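Chitinase (Thermococcus chitonophagus, PDB 5XSW) probably hydrolyses chitin internally as an endochitinase, and binds a glycan in a pocket of its largely helical part. Local coordinates at residues A195-K200 / I456-M461; N425-D430 / K462-P467. All coordinates share one frame; numbering follows the deposited sequence.

Contact 1: residues A195-K200 / I456-M461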
loop_
_atom_site.group_PDB
_atom_site.type_symbol
_atom_site.label_atom_id
_atom_site.label_comp_id
_atom_site.label_asym_id
_atom_site.label_seq_id
_atom_site.Cartn_x
_atom_site.Cartn_y
_atom_site.Cartn_z
ATOM N N ALA A 195 15.234 -9.021 -13.604
ATOM C CA ALA A 195 14.321 -9.660 -12.645
ATOM C C ALA A 195 14.664 -11.156 -12.487
ATOM O O ALA A 195 14.588 -11.712 -11.415
ATOM C CB ALA A 195 12.819 -9.511 -13.118
ATOM N N TYR A 196 14.962 -11.791 -13.613
ATOM C CA TYR A 196 15.342 -13.217 -13.663
ATOM C C TYR A 196 16.629 -13.448 -12.868
ATOM O O TYR A 196 16.667 -14.216 -11.953
ATOM C CB TYR A 196 15.549 -13.594 -15.130
ATOM C CG TYR A 196 15.939 -15.034 -15.434
ATOM C CD1 TYR A 196 15.565 -16.087 -14.603
ATOM C CD2 TYR A 196 16.653 -15.333 -16.608
ATOM C CE1 TYR A 196 15.900 -17.418 -14.935
ATOM C CE2 TYR A 196 17.003 -16.639 -16.925
ATOM C CZ TYR A 196 16.640 -17.667 -16.083
ATOM O OH TYR A 196 16.972 -18.969 -16.429
ATOM N N GLU A 197 17.691 -12.739 -13.213
ATOM C CA GLU A 197 18.985 -12.991 -12.572
ATOM C C GLU A 197 18.995 -12.555 -11.109
ATOM O O GLU A 197 19.578 -13.212 -10.228
ATOM C CB GLU A 197 20.138 -12.294 -13.395
ATOM C CG GLU A 197 21.576 -12.651 -12.864
ATOM C CD GLU A 197 21.913 -14.161 -12.970
ATOM O OE1 GLU A 197 21.343 -14.901 -13.841
ATOM O OE2 GLU A 197 22.787 -14.603 -12.198
ATOM N N TRP A 198 18.353 -11.437 -10.815
ATOM C CA TRP A 198 18.312 -10.939 -9.454
ATOM C C TRP A 198 17.351 -11.749 -8.569
ATOM O O TRP A 198 17.752 -12.217 -7.495
ATOM C CB TRP A 198 17.893 -9.435 -9.460
ATOM C CG TRP A 198 18.237 -8.673 -8.214
ATOM C CD1 TRP A 198 18.745 -9.163 -7.021
ATOM C CD2 TRP A 198 18.090 -7.273 -8.038
ATOM N NE1 TRP A 198 18.944 -8.119 -6.143
ATOM C CE2 TRP A 198 18.554 -6.950 -6.752
ATOM C CE3 TRP A 198 17.642 -6.238 -8.877
ATOM C CZ2 TRP A 198 18.541 -5.639 -6.265
ATOM C CZ3 TRP A 198 17.661 -4.955 -8.405
ATOM C CH2 TRP A 198 18.094 -4.666 -7.095
ATOM N N PHE A 199 16.093 -11.953 -8.996
ATOM C CA PHE A 199 15.075 -12.532 -8.060
ATOM C C PHE A 199 14.647 -13.934 -8.480
ATOM O O PHE A 199 13.789 -14.536 -7.841
ATOM C CB PHE A 199 13.822 -11.589 -7.936
ATOM C CG PHE A 199 14.197 -10.215 -7.406
ATOM C CD1 PHE A 199 14.566 -10.070 -6.083
ATOM C CD2 PHE A 199 14.206 -9.087 -8.255
ATOM C CE1 PHE A 199 14.993 -8.811 -5.588
ATOM C CE2 PHE A 199 14.581 -7.846 -7.760
ATOM C CZ PHE A 199 15.014 -7.726 -6.432
ATOM N N LYS A 200 15.274 -14.448 -9.549
ATOM C CA LYS A 200 15.073 -15.836 -10.047
ATOM C C LYS A 200 13.703 -16.027 -10.629
ATOM O O LYS A 200 13.199 -17.157 -10.709
ATOM C CB LYS A 200 15.311 -16.883 -8.926
ATOM C CG LYS A 200 16.569 -16.544 -8.071
ATOM C CD LYS A 200 17.825 -16.333 -8.984
ATOM C CE LYS A 200 18.984 -15.866 -8.075
ATOM N NZ LYS A 200 20.274 -15.628 -8.868
ATOM N N ILE A 456 26.652 -10.330 -18.903
ATOM C CA ILE A 456 26.828 -8.912 -18.596
ATOM C C ILE A 456 26.264 -8.576 -17.218
ATOM O O ILE A 456 26.897 -7.889 -16.381
ATOM C CB ILE A 456 26.132 -8.007 -19.648
ATOM C CG1 ILE A 456 26.785 -8.124 -21.041
ATOM C CG2 ILE A 456 26.049 -6.550 -19.088
ATOM C CD1 ILE A 456 28.243 -7.481 -21.129
ATOM N N LEU A 457 25.045 -9.043 -16.960
ATOM C CA LEU A 457 24.465 -8.842 -15.608
ATOM C C LEU A 457 25.341 -9.419 -14.459
ATOM O O LEU A 457 25.524 -8.777 -13.402
ATOM C CB LEU A 457 23.066 -9.470 -15.537
ATOM C CG LEU A 457 21.956 -8.704 -16.332
ATOM C CD1 LEU A 457 20.577 -9.415 -16.237
ATOM C CD2 LEU A 457 21.854 -7.231 -15.850
ATOM N N ARG A 458 25.886 -10.603 -14.681
ATOM C CA ARG A 458 26.709 -11.270 -13.651
ATOM C C ARG A 458 27.986 -10.506 -13.409
ATOM O O ARG A 458 28.403 -10.321 -12.254
ATOM C CB ARG A 458 27.029 -12.720 -14.088
ATOM C CG ARG A 458 25.806 -13.595 -13.907
ATOM C CD ARG A 458 25.929 -15.018 -14.391
ATOM N NE ARG A 458 24.591 -15.599 -14.386
ATOM C CZ ARG A 458 24.201 -16.579 -15.170
ATOM N NH1 ARG A 458 25.048 -17.131 -16.024
ATOM N NH2 ARG A 458 22.948 -16.990 -15.136
ATOM N N VAL A 459 28.580 -10.006 -14.497
ATOM C CA VAL A 459 29.739 -9.134 -14.336
ATOM C C VAL A 459 29.381 -7.938 -13.523
ATOM O O VAL A 459 30.078 -7.612 -12.550
ATOM C CB VAL A 459 30.295 -8.712 -15.688
ATOM C CG1 VAL A 459 31.261 -7.548 -15.520
ATOM C CG2 VAL A 459 30.975 -9.925 -16.314
ATOM N N ALA A 460 28.274 -7.275 -13.866
ATOM C CA ALA A 460 27.874 -6.122 -13.038
ATOM C C ALA A 460 27.649 -6.530 -11.593
ATOM O O ALA A 460 28.059 -5.817 -10.658
ATOM C CB ALA A 460 26.569 -5.461 -13.613
ATOM N N MET A 461 26.959 -7.662 -11.399
ATOM C CA MET A 461 26.554 -8.031 -10.035
ATOM C C MET A 461 27.676 -8.504 -9.128
ATOM O O MET A 461 27.521 -8.537 -7.884
ATOM C CB MET A 461 25.443 -9.120 -10.087
ATOM C CG MET A 461 24.144 -8.481 -10.688
ATOM S SD MET A 461 22.835 -9.695 -10.925
ATOM C CE MET A 461 22.243 -9.886 -9.249
#
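The guanidinium of Arg458 is met at its edge by the carboxylate of Glu197, the planes 64° apart. The grip is side-on: Arg458 NH2 reaches Glu197 OE1 at 2.9 Å on the syn side, tilted from the carboxylate plane, while Arg458 NE makes a nearly straight bond of 3.0 Å to Glu197 OE2, arriving from above that plane. Over the centre of one face of the Trp198 ring sits CZ of Phe199, and Met461 CE comes obliquely to Trp198 CD1 at 4.2 Å. CG of Glu197, anti to the backbone N (chi1 -174°), lies 3.8 Å from SD of Met461, and CB of Glu197 meets CD1 of Leu457 at 4.1 Å. Arginine suits its place: its chain, extended from CG to NE, carries the guanidinium to Glu197 while NH1 serves the Pro159 carbonyl. A leucine in place of Arg458 would probably leave the buried Glu197 carboxylate without two N-H donors and this guanidinium's charge, and the Pro159 carbonyl without this donor. Lys200, just past the helix end, returns NZ to Glu197 O. The axes of segments 195-199 and 456-461 approach to 10.7 Å at 41°, an interhelical packing of 186-199 and 449-461 joined by a buried bidentate salt bridge.

Contact 2: residues N425-D430 / K462-P467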
loop_
_atom_site.group_PDB
_atom_site.type_symbol
_atom_site.label_atom_id
_atom_site.label_comp_id
_atom_site.label_asym_id
_atom_site.label_seq_id
_atom_site.Cartn_x
_atom_site.Cartn_y
_atom_site.Cartn_z
ATOM N N ASN A 425 31.666 3.045 -10.768
ATOM C CA ASN A 425 32.574 3.276 -11.900
ATOM C C ASN A 425 33.408 2.069 -12.199
ATOM O O ASN A 425 33.574 1.704 -13.362
ATOM C CB ASN A 425 33.499 4.474 -11.616
ATOM C CG ASN A 425 32.743 5.769 -11.580
ATOM O OD1 ASN A 425 31.683 5.893 -12.196
ATOM N ND2 ASN A 425 33.266 6.742 -10.849
ATOM N N ALA A 426 33.931 1.420 -11.154
ATOM C CA ALA A 426 34.686 0.176 -11.382
ATOM C C ALA A 426 33.809 -0.899 -12.021
ATOM O O ALA A 426 34.238 -1.652 -12.925
ATOM C CB ALA A 426 35.284 -0.342 -10.070
ATOM N N MET A 427 32.570 -0.987 -11.540
ATOM C CA MET A 427 31.615 -1.941 -12.121
ATOM C C MET A 427 31.413 -1.664 -13.621
ATOM O O MET A 427 31.484 -2.570 -14.472
ATOM C CB MET A 427 30.282 -1.879 -11.322
ATOM C CG MET A 427 29.241 -2.934 -11.771
ATOM S SD MET A 427 27.610 -2.353 -11.225
ATOM C CE MET A 427 27.283 -1.218 -12.535
ATOM N N MET A 428 31.175 -0.406 -13.967
ATOM C CA MET A 428 30.909 -0.069 -15.351
ATOM C C MET A 428 32.145 -0.280 -16.264
ATOM O O MET A 428 31.988 -0.705 -17.401
ATOM C CB MET A 428 30.389 1.385 -15.426
ATOM C CG MET A 428 28.914 1.532 -14.921
ATOM S SD MET A 428 27.749 0.313 -15.650
ATOM C CE MET A 428 27.823 0.673 -17.389
ATOM N N ARG A 429 33.375 -0.043 -15.768
ATOM C CA ARG A 429 34.579 -0.470 -16.550
ATOM C C ARG A 429 34.558 -1.978 -16.869
ATOM O O ARG A 429 34.752 -2.397 -18.021
ATOM C CB ARG A 429 35.884 -0.105 -15.796
ATOM C CG ARG A 429 36.188 1.403 -15.811
ATOM C CD ARG A 429 37.620 1.745 -15.342
ATOM N NE ARG A 429 37.830 1.462 -13.918
ATOM C CZ ARG A 429 37.451 2.277 -12.932
ATOM N NH1 ARG A 429 36.850 3.438 -13.199
ATOM N NH2 ARG A 429 37.681 1.938 -11.679
ATOM N N ASP A 430 34.292 -2.812 -15.849
ATOM C CA ASP A 430 34.161 -4.255 -16.083
ATOM C C ASP A 430 33.041 -4.615 -17.061
ATOM O O ASP A 430 33.210 -5.464 -17.935
ATOM C CB ASP A 430 33.896 -4.986 -14.769
ATOM C CG ASP A 430 35.154 -5.158 -13.910
ATOM O OD1 ASP A 430 36.291 -4.790 -14.350
ATOM O OD2 ASP A 430 34.989 -5.689 -12.787
ATOM N N LYS A 462 28.813 -8.852 -9.734
ATOM C CA LYS A 462 30.022 -9.127 -8.942
ATOM C C LYS A 462 30.331 -7.916 -8.095
ATOM O O LYS A 462 30.945 -8.025 -7.067
ATOM C CB LYS A 462 31.218 -9.452 -9.856
ATOM C CG LYS A 462 31.185 -10.830 -10.518
ATOM C CD LYS A 462 31.583 -11.890 -9.401
ATOM C CE LYS A 462 31.671 -13.329 -9.910
ATOM N NZ LYS A 462 31.885 -14.310 -8.760
ATOM N N HIS A 463 29.939 -6.733 -8.523
ATOM C CA HIS A 463 30.176 -5.526 -7.748
ATOM C C HIS A 463 29.039 -5.104 -6.825
ATOM O O HIS A 463 29.128 -4.122 -6.160
ATOM C CB HIS A 463 30.550 -4.358 -8.645
ATOM C CG HIS A 463 31.754 -4.598 -9.481
ATOM N ND1 HIS A 463 32.962 -4.004 -9.225
ATOM C CD2 HIS A 463 31.940 -5.372 -10.565
ATOM C CE1 HIS A 463 33.839 -4.402 -10.117
ATOM N NE2 HIS A 463 33.244 -5.234 -10.941
ATOM N N TRP A 464 27.926 -5.874 -6.781
ATOM C CA TRP A 464 26.784 -5.487 -5.949
ATOM C C TRP A 464 26.924 -5.993 -4.504
ATOM O O TRP A 464 27.546 -7.021 -4.256
ATOM C CB TRP A 464 25.486 -6.008 -6.590
ATOM C CG TRP A 464 25.083 -5.296 -7.867
ATOM C CD1 TRP A 464 25.871 -4.516 -8.671
ATOM C CD2 TRP A 464 23.786 -5.328 -8.491
ATOM N NE1 TRP A 464 25.153 -4.069 -9.757
ATOM C CE2 TRP A 464 23.864 -4.547 -9.663
ATOM C CE3 TRP A 464 22.563 -5.955 -8.169
ATOM C CZ2 TRP A 464 22.765 -4.362 -10.521
ATOM C CZ3 TRP A 464 21.475 -5.772 -9.016
ATOM C CH2 TRP A 464 21.586 -4.992 -10.185
ATOM N N PRO A 465 26.338 -5.277 -3.537
ATOM C CA PRO A 465 26.396 -5.738 -2.144
ATOM C C PRO A 465 25.850 -7.168 -1.997
ATOM O O PRO A 465 24.911 -7.543 -2.719
ATOM C CB PRO A 465 25.492 -4.756 -1.395
ATOM C CG PRO A 465 25.177 -3.680 -2.331
ATOM C CD PRO A 465 25.442 -4.124 -3.720
ATOM N N GLU A 466 26.456 -7.943 -1.095
ATOM C CA GLU A 466 26.038 -9.304 -0.785
ATOM C C GLU A 466 25.362 -9.314 0.580
ATOM O O GLU A 466 25.720 -8.513 1.449
ATOM C CB GLU A 466 27.245 -10.253 -0.803
ATOM C CG GLU A 466 27.860 -10.439 -2.199
ATOM C CD GLU A 466 27.145 -11.515 -2.994
ATOM O OE1 GLU A 466 26.058 -11.959 -2.560
ATOM O OE2 GLU A 466 27.688 -11.958 -4.032
ATOM N N PRO A 467 24.353 -10.176 0.769
ATOM C CA PRO A 467 23.745 -11.029 -0.259
ATOM C C PRO A 467 22.932 -10.151 -1.272
ATOM O O PRO A 467 22.474 -9.070 -0.882
ATOM C CB PRO A 467 22.840 -11.946 0.564
ATOM C CG PRO A 467 22.386 -11.059 1.673
ATOM C CD PRO A 467 23.567 -10.194 2.017
#
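His463 NE2 donates a hydrogen bond of 2.6 Å to Asp430 OD2, the oxygen lying close to the plane of the imidazole at its edge. The donor comes to the anti side of OD2, and carboxylate and ring planes are 60° apart. The other oxygen, OD1, accepts from the backbone N of Gly125, so each oxygen of the buried carboxylate has a donor; its charge would probably polarise the imidazole. One turn earlier, Met427 supplies the floor beneath that ring: its CA lies 3.6 Å from the centroid of the His463 ring, almost on the ring normal, a CH-pi contact, and Met427 CB is 3.6 Å from His463 CG. Met427 CG, anti to the backbone N (chi1 -175°), lies by His463 CB; the sulfur beyond it sits at the edge of the Trp464 ring. There Trp464 NE1 makes a weak hydrogen bond to Met427 SD at 3.3 Å, a Met-aromatic contact that suits a flexible, polarisable thioether. Histidine thus offers both an N-H and a flat face, each used by helix 421-439. His463 and Trp464, starting the loop after helix 449-461, pack on helix 421-439, where Met427 also touches Phe406 of helix 399-412.

The second segment of contact 1, 456-461, runs directly into 462-467 of contact 2: helix 449-461 packs on helix 186-199, and the loop that follows it turns onto helix 421-439. The centres of the contacts are about 11 Å apart and they touch directly. Trp198 CD2 lies 3.8 Å from Trp464 CZ3 in an edge-to-face pair, so the two tryptophans join one aromatic cluster, with Phe414 meeting both. Ala460 O is 3.3 Å from Met427 CG, and Val459 CG1 is 3.7 Å from Asp430 O. Neither contact includes a residue of the glycan pocket, though helix 203-214, with pocket residues Lys212, Glu213 and Asn214, follows 195-200 in the chain.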